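Local coordinates for protein terminal uridylyltransferase 1 (Trypanosoma brucei, PDB 5HZD) that adds uridines from UTP to the 3' ends of guide RNAs, ribosomal RNAs and some mRNAs in mitochondrial RNA editing, as a metal-dependent terminal uridylyltransferase, at residues Glu80-Met83 with Gln84-His87; Ile383-Thr386 with Glu387-Glu390; Ile424-Lys427 with Arg428-Gly431. All coordinates share one frame; numbering follows the deposited sequence.

Contact 1. Residues Glu80-Met83 with Gln84-His87; sequences ESKM and QEAH
The imidazole of His-87 carries the carbonyl oxygen of Met-83 over one face, 3.4 Å above the ring plane and displaced toward the rim, with His-87 CD2 the nearest ring atom. At NE2 the ring meets Met-83 CG at 3.5 Å, while Met-83 SD sits obliquely, 4.8 Å from the ring centroid and 57° off its normal. The same Met-83 O accepts the backbone bond from His-87 N (3.2 Å); NE2 itself is bonded to the carbonyl of Pro-373 in a neighbouring loop, which would help set the rotation of the ring. Among the other flat groups, the Glu-80 carboxylate and the Gln-84 amide are inclined by 39°, with Glu-80 OE2 3.8 Å from Gln-84 NE2, and Gln-84 CG lies 3.3 Å from Glu-80 O. On another flank Lys-82, bent at chi2 and chi3 (both 62°), brings NZ round to both carboxylate oxygens of Glu-85, 3.0 Å to OE2, in a salt bridge of weak bonds. Buried Ala-86 packs on Trp-118 and comes close to Ile-124, a UTP-site residue by similarity. These i to i+3 and i to i+4 pairs form the first turns of helix 80-100, in the nucleotidyltransferase palm.

Contact 2. Residues Ile383-Thr386 with Glu387-Glu390; sequences ITNT and EREE
Glu-387 reaches back with OE1 to the backbone N of Thr-384 (2.8 Å), a nearly straight bond that uses the anti lone pair of the carboxylate, away from OE2. This is the compact part of the contact. Thr-384 OG1 in turn accepts from Glu-387 N at 3.1 Å, and also lies 3.2 Å from Glu-387 CG; a weaker bond links OG1 to OE1. The hydroxyl lies between the backbone N and the carbonyl carbon (chi1 62°), which turns it inward to the first turn, while Glu-387, extended beyond CG, crosses it at a slant. Ile-383 closes over this grip: its CB is 3.1 Å from Glu-387 OE1, and its CD1 rests against the Arg-388 backbone. Thr-384 and Glu-387 thus make the capping box that starts helix 385-409, each side chain satisfying the other's amide, and the Glu-387 carboxylate, near the N-terminal end, is probably stabilised in its charged form. The other flank is looser, and a water enters it. Asn-385 and Arg-388 lie side by side, pointing the same way, with amide and guanidinium planes 76° apart; Arg-388 NH1 donates to Asn-385 OD1 (3.1 Å) on a lone pair in the amide plane, though OD1 stands 24° out of the guanidinium plane. The water sits over the guanidinium face and gives bonds to Glu-389 OE2 and, weakly, to Asn-385 O. Arg-388 NE has a weak bond to Tyr-392 OH. Farther round, Glu-390 OE1 merely brushes the methyl CG2 of Thr-386.

Contact 3. Residues Ile424-Lys427 with Arg428-Gly431; sequences ITTK and RMLG
The chain passes from a short, weakly bonded strand 425-426 into a weakly bonded helical turn 427-430, with Thr-426 as N-cap, and leaves through Gly-431 at positive phi (80°) in a Schellman motif. Thr-426 and Met-429 cross at about a right angle in a capping box whose second partner is a thioether. Thr-426 OG1 accepts from Met-429 N at 3.2 Å, and Met-429 SD takes a nearly straight but weak bond from Thr-426 N, 3.4 Å long at 169°. Met-429 CG stands beside the backbone N (chi1 -72°) and the chain extends at chi2, carrying the sulfur back past Thr-426 OG1, itself 3.2 Å from CG. SD also comes within 3.8 Å of Thr-425 CA. The apolar side is made by Thr-425 CG2, set crosswise against the Leu-430 isobutyl group, 3.9 Å from its CG. Thr-425 OG1 faces elsewhere, to Arg-421. Lys-427 CB is directed away from 428-431; its extended chain takes NZ to the carbonyl oxygens of Tyr-461, Trp-412 and Glu-462, and Thr-425 pairs with Val-416 of strand 415-416. With a soft sulfur acceptor in the place of a carboxylate, the N-H of Thr-426 is met by an uncharged partner, and this half of the capping box is probably weaker than the bond from Met-429 N to the threonine hydroxyl.

All three contacts are local and in series along the chain, so none nests within or crosses another, and none closes a loop beyond a helical turn. Contact 1 comes first, opening helix 80-100 next to the palm sheet, and its histidine is tied to the loop that leads toward contact 2. Contact 2 starts helix 385-409, about 28 Å away between centres and on the surface. That helix leads to strand 415-416, which pairs with strand 425-426, where contact 3 ends the strand and begins the turn 427-430. Contacts 1 and 3 lie on opposite sides of the chain's centre, their centres about 42 Å apart; contacts 2 and 3 are equally far.

Contact 1. Residues Glu80-Met83 with Gln84-His87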
loop_
_atom_site.group_PDB
_atom_site.type_symbol
_atom_site.label_atom_id
_atom_site.label_comp_id
_atom_site.label_asym_id
_atom_site.label_seq_id
_atom_site.Cartn_x
_atom_site.Cartn_y
_atom_site.Cartn_z
ATOM N N GLU A 80 7.094 -9.990 14.251
ATOM C CA GLU A 80 6.806 -8.720 14.925
ATOM C C GLU A 80 8.053 -7.834 14.970
ATOM O O GLU A 80 7.963 -6.599 14.877
ATOM C CB GLU A 80 6.305 -8.998 16.343
ATOM C CG GLU A 80 5.940 -7.729 17.050
ATOM C CD GLU A 80 5.201 -7.974 18.352
ATOM O OE1 GLU A 80 5.079 -9.149 18.772
ATOM O OE2 GLU A 80 4.738 -6.968 18.938
ATOM N N SER A 81 9.228 -8.432 15.126
ATOM C CA SER A 81 10.447 -7.621 15.218
ATOM C C SER A 81 10.712 -6.816 13.968
ATOM O O SER A 81 11.160 -5.670 14.031
ATOM C CB SER A 81 11.647 -8.508 15.541
ATOM O OG SER A 81 11.492 -9.062 16.824
ATOM N N LYS A 82 10.446 -7.410 12.811
ATOM C CA LYS A 82 10.575 -6.689 11.556
ATOM C C LYS A 82 9.550 -5.561 11.468
ATOM O O LYS A 82 9.868 -4.463 11.037
ATOM C CB LYS A 82 10.449 -7.668 10.374
ATOM C CG LYS A 82 10.667 -7.017 9.020
ATOM C CD LYS A 82 12.083 -6.429 8.873
ATOM C CE LYS A 82 13.138 -7.474 8.967
ATOM N NZ LYS A 82 14.489 -6.826 8.943
ATOM N N MET A 83 8.315 -5.807 11.898
ATOM C CA MET A 83 7.338 -4.719 11.927
ATOM C C MET A 83 7.834 -3.571 12.803
ATOM O O MET A 83 7.636 -2.380 12.475
ATOM C CB MET A 83 5.982 -5.235 12.419
ATOM C CG MET A 83 4.978 -4.101 12.634
ATOM S SD MET A 83 4.244 -3.453 11.139
ATOM C CE MET A 83 2.817 -4.552 11.020
ATOM N N GLN A 84 8.482 -3.909 13.912
ATOM C CA GLN A 84 8.939 -2.858 14.818
ATOM C C GLN A 84 10.074 -2.021 14.214
ATOM O O GLN A 84 10.260 -0.862 14.608
ATOM C CB GLN A 84 9.279 -3.450 16.176
ATOM C CG GLN A 84 7.994 -3.963 16.863
ATOM C CD GLN A 84 8.269 -4.708 18.148
ATOM O OE1 GLN A 84 9.145 -5.579 18.202
ATOM N NE2 GLN A 84 7.525 -4.374 19.196
ATOM N N GLU A 85 10.783 -2.545 13.202
ATOM C CA GLU A 85 11.722 -1.702 12.489
ATOM C C GLU A 85 11.037 -0.558 11.767
ATOM O O GLU A 85 11.564 0.570 11.750
ATOM C CB GLU A 85 12.559 -2.495 11.486
ATOM C CG GLU A 85 13.465 -3.482 12.164
ATOM C CD GLU A 85 14.242 -4.347 11.170
ATOM O OE1 GLU A 85 14.357 -3.940 9.991
ATOM O OE2 GLU A 85 14.710 -5.441 11.591
ATOM N N ALA A 86 9.858 -0.824 11.184
ATOM C CA ALA A 86 9.067 0.248 10.564
ATOM C C ALA A 86 8.570 1.250 11.625
ATOM O O ALA A 86 8.534 2.450 11.375
ATOM C CB ALA A 86 7.864 -0.336 9.751
ATOM N N HIS A 87 8.197 0.751 12.799
ATOM C CA HIS A 87 7.808 1.627 13.908
ATOM C C HIS A 87 8.938 2.590 14.273
ATOM O O HIS A 87 8.709 3.789 14.520
ATOM C CB HIS A 87 7.424 0.844 15.156
ATOM C CG HIS A 87 6.219 -0.034 14.996
ATOM N ND1 HIS A 87 5.745 -0.799 16.034
ATOM C CD2 HIS A 87 5.382 -0.238 13.951
ATOM C CE1 HIS A 87 4.674 -1.463 15.629
ATOM N NE2 HIS A 87 4.435 -1.147 14.375
#

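Contact 2. Residues Ile383-Thr386 with Glu387-Glu390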
loop_
_atom_site.group_PDB
_atom_site.type_symbol
_atom_site.label_atom_id
_atom_site.label_comp_id
_atom_site.label_asym_id
_atom_site.label_seq_id
_atom_site.Cartn_x
_atom_site.Cartn_y
_atom_site.Cartn_z
ATOM N N ILE A 383 -2.283 -23.301 16.154
ATOM C CA ILE A 383 -3.275 -24.238 15.642
ATOM C C ILE A 383 -2.701 -25.623 15.374
ATOM O O ILE A 383 -1.482 -25.813 15.288
ATOM C CB ILE A 383 -4.070 -23.727 14.424
ATOM C CG1 ILE A 383 -3.160 -23.525 13.211
ATOM C CG2 ILE A 383 -4.885 -22.489 14.801
ATOM C CD1 ILE A 383 -3.942 -23.166 11.939
ATOM N N THR A 384 -3.600 -26.585 15.254
ATOM C CA THR A 384 -3.224 -27.994 15.137
ATOM C C THR A 384 -3.012 -28.349 13.676
ATOM O O THR A 384 -3.365 -27.566 12.778
ATOM C CB THR A 384 -4.311 -28.919 15.701
ATOM O OG1 THR A 384 -5.527 -28.762 14.950
ATOM C CG2 THR A 384 -4.579 -28.604 17.167
ATOM N N ASN A 385 -2.448 -29.527 13.426
ATOM C CA ASN A 385 -2.275 -29.938 12.039
ATOM C C ASN A 385 -3.639 -30.027 11.360
ATOM O O ASN A 385 -3.782 -29.638 10.214
ATOM C CB ASN A 385 -1.476 -31.245 11.920
ATOM C CG ASN A 385 -0.031 -31.096 12.412
ATOM O OD1 ASN A 385 0.537 -30.008 12.361
ATOM N ND2 ASN A 385 0.568 -32.196 12.878
ATOM N N THR A 386 -4.646 -30.503 12.084
ATOM C CA THR A 386 -5.976 -30.669 11.509
ATOM C C THR A 386 -6.570 -29.319 11.148
ATOM O O THR A 386 -7.119 -29.147 10.060
ATOM C CB THR A 386 -6.926 -31.363 12.488
ATOM O OG1 THR A 386 -6.375 -32.628 12.863
ATOM C CG2 THR A 386 -8.299 -31.572 11.842
ATOM N N GLU A 387 -6.461 -28.359 12.058
ATOM C CA GLU A 387 -7.000 -27.029 11.814
ATOM C C GLU A 387 -6.312 -26.366 10.640
ATOM O O GLU A 387 -6.942 -25.630 9.865
ATOM C CB GLU A 387 -6.823 -26.146 13.050
ATOM C CG GLU A 387 -7.743 -26.534 14.197
ATOM C CD GLU A 387 -7.413 -25.801 15.487
ATOM O OE1 GLU A 387 -6.210 -25.586 15.775
ATOM O OE2 GLU A 387 -8.363 -25.442 16.213
ATOM N N ARG A 388 -4.999 -26.583 10.551
ATOM C CA ARG A 388 -4.219 -25.996 9.484
ATOM C C ARG A 388 -4.678 -26.560 8.151
ATOM O O ARG A 388 -4.810 -25.804 7.171
ATOM C CB ARG A 388 -2.740 -26.295 9.670
ATOM C CG ARG A 388 -1.901 -25.432 8.783
ATOM C CD ARG A 388 -0.557 -25.132 9.463
ATOM N NE ARG A 388 0.491 -26.084 9.120
ATOM C CZ ARG A 388 0.934 -27.041 9.926
ATOM N NH1 ARG A 388 0.411 -27.192 11.137
ATOM N NH2 ARG A 388 1.903 -27.851 9.514
ATOM N N GLU A 389 -4.907 -27.869 8.105
ATOM C CA GLU A 389 -5.401 -28.516 6.891
ATOM C C GLU A 389 -6.741 -27.927 6.475
ATOM O O GLU A 389 -7.008 -27.761 5.284
ATOM C CB GLU A 389 -5.522 -30.028 7.070
ATOM C CG GLU A 389 -4.173 -30.733 7.041
ATOM C CD GLU A 389 -3.351 -30.380 5.797
ATOM O OE1 GLU A 389 -3.939 -30.264 4.695
ATOM O OE2 GLU A 389 -2.118 -30.206 5.926
ATOM N N GLU A 390 -7.581 -27.618 7.464
ATOM C CA GLU A 390 -8.895 -27.044 7.200
ATOM C C GLU A 390 -8.745 -25.644 6.636
ATOM O O GLU A 390 -9.494 -25.262 5.741
ATOM C CB GLU A 390 -9.758 -27.046 8.463
ATOM C CG GLU A 390 -10.323 -28.420 8.787
ATOM C CD GLU A 390 -11.073 -28.465 10.111
ATOM O OE1 GLU A 390 -11.201 -29.571 10.693
ATOM O OE2 GLU A 390 -11.539 -27.397 10.566
HETATM O O HOH W 1 -0.912 -29.486 8.587
#

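Contact 3. Residues Ile424-Lys427 with Arg428-Gly431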
loop_
_atom_site.group_PDB
_atom_site.type_symbol
_atom_site.label_atom_id
_atom_site.label_comp_id
_atom_site.label_asym_id
_atom_site.label_seq_id
_atom_site.Cartn_x
_atom_site.Cartn_y
_atom_site.Cartn_z
ATOM N N ILE A 424 -27.044 -5.449 -3.384
ATOM C CA ILE A 424 -26.578 -5.231 -4.759
ATOM C C ILE A 424 -26.614 -3.743 -5.097
ATOM O O ILE A 424 -27.608 -3.058 -4.820
ATOM C CB ILE A 424 -27.486 -5.974 -5.763
ATOM C CG1 ILE A 424 -27.370 -7.491 -5.591
ATOM C CG2 ILE A 424 -27.187 -5.549 -7.228
ATOM C CD1 ILE A 424 -26.012 -8.049 -5.792
ATOM N N THR A 425 -25.532 -3.251 -5.714
ATOM C CA THR A 425 -25.507 -1.893 -6.268
ATOM C C THR A 425 -25.613 -2.005 -7.789
ATOM O O THR A 425 -24.771 -2.634 -8.433
ATOM C CB THR A 425 -24.161 -1.214 -5.946
ATOM O OG1 THR A 425 -24.053 -1.055 -4.532
ATOM C CG2 THR A 425 -24.088 0.166 -6.583
ATOM N N THR A 426 -26.644 -1.424 -8.387
ATOM C CA THR A 426 -26.734 -1.456 -9.843
ATOM C C THR A 426 -26.013 -0.238 -10.420
ATOM O O THR A 426 -25.810 0.750 -9.724
ATOM C CB THR A 426 -28.187 -1.473 -10.329
ATOM O OG1 THR A 426 -28.821 -0.234 -10.006
ATOM C CG2 THR A 426 -28.962 -2.655 -9.690
ATOM N N LYS A 427 -25.592 -0.322 -11.678
ATOM C CA LYS A 427 -25.013 0.846 -12.341
ATOM C C LYS A 427 -25.960 2.033 -12.306
ATOM O O LYS A 427 -25.529 3.163 -12.010
ATOM C CB LYS A 427 -24.616 0.502 -13.782
ATOM C CG LYS A 427 -23.454 -0.503 -13.824
ATOM C CD LYS A 427 -23.010 -0.756 -15.249
ATOM C CE LYS A 427 -21.987 -1.933 -15.280
ATOM N NZ LYS A 427 -21.465 -2.157 -16.675
ATOM N N ARG A 428 -27.250 1.767 -12.530
ATOM C CA ARG A 428 -28.262 2.816 -12.545
ATOM C C ARG A 428 -28.314 3.542 -11.192
ATOM O O ARG A 428 -28.480 4.758 -11.157
ATOM C CB ARG A 428 -29.625 2.259 -12.968
ATOM C CG ARG A 428 -30.705 3.336 -12.993
ATOM C CD ARG A 428 -32.026 2.756 -13.459
ATOM N NE ARG A 428 -31.970 2.334 -14.860
ATOM C CZ ARG A 428 -32.327 3.101 -15.889
ATOM N NH1 ARG A 428 -32.764 4.336 -15.677
ATOM N NH2 ARG A 428 -32.241 2.634 -17.128
ATOM N N MET A 429 -28.070 2.827 -10.087
ATOM C CA MET A 429 -28.095 3.488 -8.770
ATOM C C MET A 429 -27.060 4.598 -8.692
ATOM O O MET A 429 -27.313 5.642 -8.098
ATOM C CB MET A 429 -27.906 2.474 -7.617
ATOM C CG MET A 429 -29.127 1.573 -7.403
ATOM S SD MET A 429 -28.685 0.249 -6.274
ATOM C CE MET A 429 -27.995 1.353 -5.047
ATOM N N LEU A 430 -25.890 4.406 -9.323
ATOM C CA LEU A 430 -24.821 5.408 -9.258
ATOM C C LEU A 430 -24.814 6.388 -10.429
ATOM O O LEU A 430 -23.987 7.301 -10.464
ATOM C CB LEU A 430 -23.459 4.701 -9.206
ATOM C CG LEU A 430 -23.286 3.659 -8.091
ATOM C CD1 LEU A 430 -21.815 3.207 -7.991
ATOM C CD2 LEU A 430 -23.718 4.208 -6.744
ATOM N N GLY A 431 -25.698 6.158 -11.392
ATOM C CA GLY A 431 -25.752 6.949 -12.611
ATOM C C GLY A 431 -24.666 6.482 -13.577
ATOM O O GLY A 431 -24.253 7.242 -14.457
#